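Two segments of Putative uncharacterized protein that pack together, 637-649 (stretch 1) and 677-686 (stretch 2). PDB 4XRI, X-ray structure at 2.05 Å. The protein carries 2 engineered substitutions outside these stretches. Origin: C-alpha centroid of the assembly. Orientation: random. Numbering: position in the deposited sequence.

Stretch 1, residues 637-649: ANAMEEEFAKYME
Stretch 2 677-686: DVTRSLGERS

How are the two backbones laid out? Each stretch begins in the end of a helix (637-640, 677-682) and breaks at a residue with positive phi, Glu641 (55/-126) and Gly683 (63/-135), before 3-10 residues, 642-644 and 684-685, the second continuing later in the chain; helix resumes at 648-649. Running in broadly the same direction, they come closest where Glu641 CA lies 4.7 Å from Ser681 CA and Glu642 CA 4.6 Å from Leu682 CA.

What lets the chains approach so tightly? Ser681 is small and points toward stretch 1: its CB sits 3.3 Å from Ala637 O, and its OG 3.4 Å from Asn638 CA. With chi1 m, that OG donates to Asp677 O (2.8 Å) in its own helix. Glu641 CA rests 3.4 Å from Ser681 O. No hydrogen bond crosses, so shape carries the contact.

Which bump fills the main hollow? Leu682 (m, p) starts sideways, but its end comes nearer. Its methyls meet apolar Phe644, Ala645 and Met648, which with Glu641 O line the hollow. Leu682 CD1 lies 3.3 Å from Glu641 O and 3.9 Å from Phe644 CD2, oblique to that ring (Phe644 chi1 t, chi2 85°), while Leu682 CD2 is 3.9 Å from both Ala645 CA and Met648 CG.

What packs beside Leu682? In the interior, Met648 (m, m, m) brings CE 4.0 Å from Val678 CG1 (chi1 t), an apolar pairing. At the exposed edge, Ala645 CB meets Arg685 CG at 3.6 Å and lies over one face of the guanidinium of Arg685 (t, p, t, chi4 85°).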

# COMPACT_ATOMS: atom_id res chain seq x y z
N ALA A 637 -7.93 -29.59 1.75
CA ALA A 637 -7.73 -30.31 0.50
C ALA A 637 -6.26 -30.66 0.32
O ALA A 637 -5.92 -31.77 -0.10
CB ALA A 637 -8.24 -29.49 -0.68
N ASN A 638 -5.38 -29.71 0.64
CA ASN A 638 -3.94 -29.92 0.54
C ASN A 638 -3.46 -30.98 1.52
O ASN A 638 -2.51 -31.71 1.24
CB ASN A 638 -3.19 -28.60 0.79
CG ASN A 638 -1.69 -28.78 0.82
OD1 ASN A 638 -1.03 -28.75 -0.23
ND2 ASN A 638 -1.13 -28.97 2.01
N ALA A 639 -4.13 -31.06 2.66
CA ALA A 639 -3.75 -31.98 3.72
C ALA A 639 -4.26 -33.39 3.46
O ALA A 639 -3.53 -34.37 3.67
CB ALA A 639 -4.26 -31.48 5.06
N MET A 640 -5.50 -33.51 3.02
CA MET A 640 -6.12 -34.81 2.84
C MET A 640 -5.91 -35.39 1.44
O MET A 640 -6.04 -36.59 1.23
CB MET A 640 -7.62 -34.73 3.14
CG MET A 640 -7.93 -34.40 4.60
SD MET A 640 -9.67 -34.55 5.02
CE MET A 640 -9.96 -36.29 4.72
N GLU A 641 -5.57 -34.52 0.49
CA GLU A 641 -5.31 -34.92 -0.90
C GLU A 641 -6.47 -35.71 -1.50
O GLU A 641 -7.60 -35.24 -1.49
CB GLU A 641 -4.00 -35.71 -0.98
CG GLU A 641 -2.78 -34.85 -0.69
CD GLU A 641 -1.47 -35.60 -0.75
OE1 GLU A 641 -1.44 -36.79 -0.36
OE2 GLU A 641 -0.46 -35.01 -1.18
N GLU A 642 -6.20 -36.90 -2.02
CA GLU A 642 -7.25 -37.69 -2.69
C GLU A 642 -8.38 -38.08 -1.73
O GLU A 642 -9.50 -38.35 -2.17
CB GLU A 642 -6.65 -38.95 -3.32
CG GLU A 642 -5.66 -39.70 -2.45
CD GLU A 642 -4.27 -39.10 -2.51
OE1 GLU A 642 -3.52 -39.21 -1.51
OE2 GLU A 642 -3.92 -38.50 -3.55
N GLU A 643 -8.09 -38.08 -0.43
CA GLU A 643 -9.12 -38.33 0.57
C GLU A 643 -10.16 -37.22 0.61
O GLU A 643 -11.27 -37.40 1.12
CB GLU A 643 -8.49 -38.49 1.96
CG GLU A 643 -8.62 -39.88 2.55
CD GLU A 643 -8.42 -39.90 4.05
OE1 GLU A 643 -7.27 -39.76 4.51
OE2 GLU A 643 -9.43 -40.05 4.78
N PHE A 644 -9.81 -36.06 0.05
CA PHE A 644 -10.70 -34.91 0.03
C PHE A 644 -11.81 -35.07 -1.02
O PHE A 644 -12.83 -34.40 -0.96
CB PHE A 644 -9.91 -33.63 -0.25
CG PHE A 644 -10.73 -32.38 -0.24
CD1 PHE A 644 -11.01 -31.73 0.95
CD2 PHE A 644 -11.23 -31.85 -1.42
CE1 PHE A 644 -11.77 -30.57 0.97
CE2 PHE A 644 -11.99 -30.70 -1.41
CZ PHE A 644 -12.26 -30.06 -0.21
N ALA A 645 -11.60 -35.99 -1.96
CA ALA A 645 -12.53 -36.21 -3.07
C ALA A 645 -13.97 -36.44 -2.63
O ALA A 645 -14.90 -36.07 -3.35
CB ALA A 645 -12.05 -37.39 -3.91
N LYS A 646 -14.15 -37.03 -1.45
CA LYS A 646 -15.49 -37.35 -0.97
C LYS A 646 -16.32 -36.10 -0.64
O LYS A 646 -17.54 -36.17 -0.50
CB LYS A 646 -15.42 -38.25 0.27
CG LYS A 646 -14.71 -37.66 1.47
CD LYS A 646 -15.03 -38.46 2.72
CE LYS A 646 -14.01 -38.26 3.82
NZ LYS A 646 -14.39 -38.99 5.06
N TYR A 647 -15.65 -34.95 -0.52
CA TYR A 647 -16.34 -33.70 -0.20
C TYR A 647 -16.71 -32.91 -1.45
O TYR A 647 -17.37 -31.88 -1.36
CB TYR A 647 -15.48 -32.83 0.71
CG TYR A 647 -15.04 -33.53 1.97
CD1 TYR A 647 -13.69 -33.73 2.25
CD2 TYR A 647 -15.98 -34.01 2.88
CE1 TYR A 647 -13.29 -34.37 3.41
CE2 TYR A 647 -15.58 -34.66 4.03
CZ TYR A 647 -14.24 -34.84 4.29
OH TYR A 647 -13.84 -35.48 5.43
N MET A 648 -16.30 -33.41 -2.61
CA MET A 648 -16.47 -32.66 -3.85
C MET A 648 -17.93 -32.57 -4.29
O MET A 648 -18.32 -31.57 -4.90
CB MET A 648 -15.62 -33.28 -4.97
CG MET A 648 -14.14 -32.95 -4.85
SD MET A 648 -13.82 -31.17 -4.83
CE MET A 648 -14.22 -30.72 -6.51
N GLU A 649 -18.73 -33.59 -4.01
CA GLU A 649 -20.13 -33.55 -4.40
C GLU A 649 -20.85 -32.39 -3.71
O GLU A 649 -21.63 -31.67 -4.33
CB GLU A 649 -20.83 -34.87 -4.07
CG GLU A 649 -22.27 -34.93 -4.57
CD GLU A 649 -22.91 -36.29 -4.36
OE1 GLU A 649 -22.21 -37.23 -3.93
OE2 GLU A 649 -24.13 -36.42 -4.64
N ASP A 677 -5.79 -25.51 -6.19
CA ASP A 677 -5.56 -26.34 -5.01
C ASP A 677 -6.15 -27.74 -5.19
O ASP A 677 -5.47 -28.74 -4.96
CB ASP A 677 -6.16 -25.68 -3.77
CG ASP A 677 -5.44 -24.42 -3.37
OD1 ASP A 677 -4.21 -24.36 -3.57
OD2 ASP A 677 -6.10 -23.49 -2.87
N VAL A 678 -7.42 -27.79 -5.59
CA VAL A 678 -8.14 -29.05 -5.72
C VAL A 678 -7.55 -29.97 -6.79
O VAL A 678 -7.41 -31.17 -6.58
CB VAL A 678 -9.63 -28.80 -6.02
CG1 VAL A 678 -10.31 -30.07 -6.51
CG2 VAL A 678 -10.34 -28.26 -4.78
N THR A 679 -7.19 -29.39 -7.94
CA THR A 679 -6.64 -30.18 -9.04
C THR A 679 -5.24 -30.69 -8.72
O THR A 679 -4.87 -31.80 -9.11
CB THR A 679 -6.60 -29.38 -10.35
OG1 THR A 679 -5.85 -28.17 -10.16
CG2 THR A 679 -8.00 -29.04 -10.81
N ARG A 680 -4.47 -29.89 -8.00
CA ARG A 680 -3.12 -30.28 -7.62
C ARG A 680 -3.14 -31.30 -6.48
O ARG A 680 -2.32 -32.21 -6.44
CB ARG A 680 -2.30 -29.05 -7.21
CG ARG A 680 -1.94 -28.14 -8.38
CD ARG A 680 -1.30 -26.84 -7.92
NE ARG A 680 0.00 -27.05 -7.30
CZ ARG A 680 1.14 -27.21 -7.97
NH1 ARG A 680 1.13 -27.20 -9.30
NH2 ARG A 680 2.28 -27.39 -7.32
N SER A 681 -4.09 -31.13 -5.56
CA SER A 681 -4.17 -32.00 -4.39
C SER A 681 -4.83 -33.34 -4.71
O SER A 681 -4.43 -34.38 -4.17
CB SER A 681 -4.94 -31.31 -3.27
OG SER A 681 -4.26 -30.14 -2.83
N LEU A 682 -5.84 -33.32 -5.57
CA LEU A 682 -6.59 -34.53 -5.90
C LEU A 682 -6.02 -35.22 -7.13
O LEU A 682 -6.22 -36.42 -7.33
CB LEU A 682 -8.07 -34.21 -6.12
CG LEU A 682 -9.00 -34.16 -4.90
CD1 LEU A 682 -8.51 -33.18 -3.85
CD2 LEU A 682 -10.42 -33.81 -5.35
N GLY A 683 -5.32 -34.46 -7.96
CA GLY A 683 -4.75 -34.98 -9.19
C GLY A 683 -5.81 -35.46 -10.15
O GLY A 683 -6.83 -34.78 -10.36
N GLU A 684 -5.59 -36.63 -10.73
CA GLU A 684 -6.51 -37.21 -11.71
C GLU A 684 -7.89 -37.49 -11.13
O GLU A 684 -8.86 -37.67 -11.86
CB GLU A 684 -5.91 -38.49 -12.28
CG GLU A 684 -4.49 -38.32 -12.82
CD GLU A 684 -3.90 -39.61 -13.34
OE1 GLU A 684 -4.53 -40.67 -13.16
OE2 GLU A 684 -2.80 -39.56 -13.94
N ARG A 685 -7.97 -37.52 -9.80
CA ARG A 685 -9.24 -37.72 -9.11
C ARG A 685 -10.16 -36.51 -9.28
O ARG A 685 -11.37 -36.60 -9.06
CB ARG A 685 -8.98 -38.00 -7.62
CG ARG A 685 -10.21 -38.32 -6.80
CD ARG A 685 -11.00 -39.46 -7.41
NE ARG A 685 -12.21 -39.77 -6.65
CZ ARG A 685 -13.37 -39.15 -6.81
NH1 ARG A 685 -14.42 -39.51 -6.08
NH2 ARG A 685 -13.49 -38.18 -7.70
N SER A 686 -9.58 -35.38 -9.68
CA SER A 686 -10.34 -34.15 -9.86
C SER A 686 -10.85 -33.99 -11.29
O SER A 686 -11.66 -33.10 -11.57
CB SER A 686 -9.49 -32.94 -9.47
OG SER A 686 -8.44 -32.75 -10.40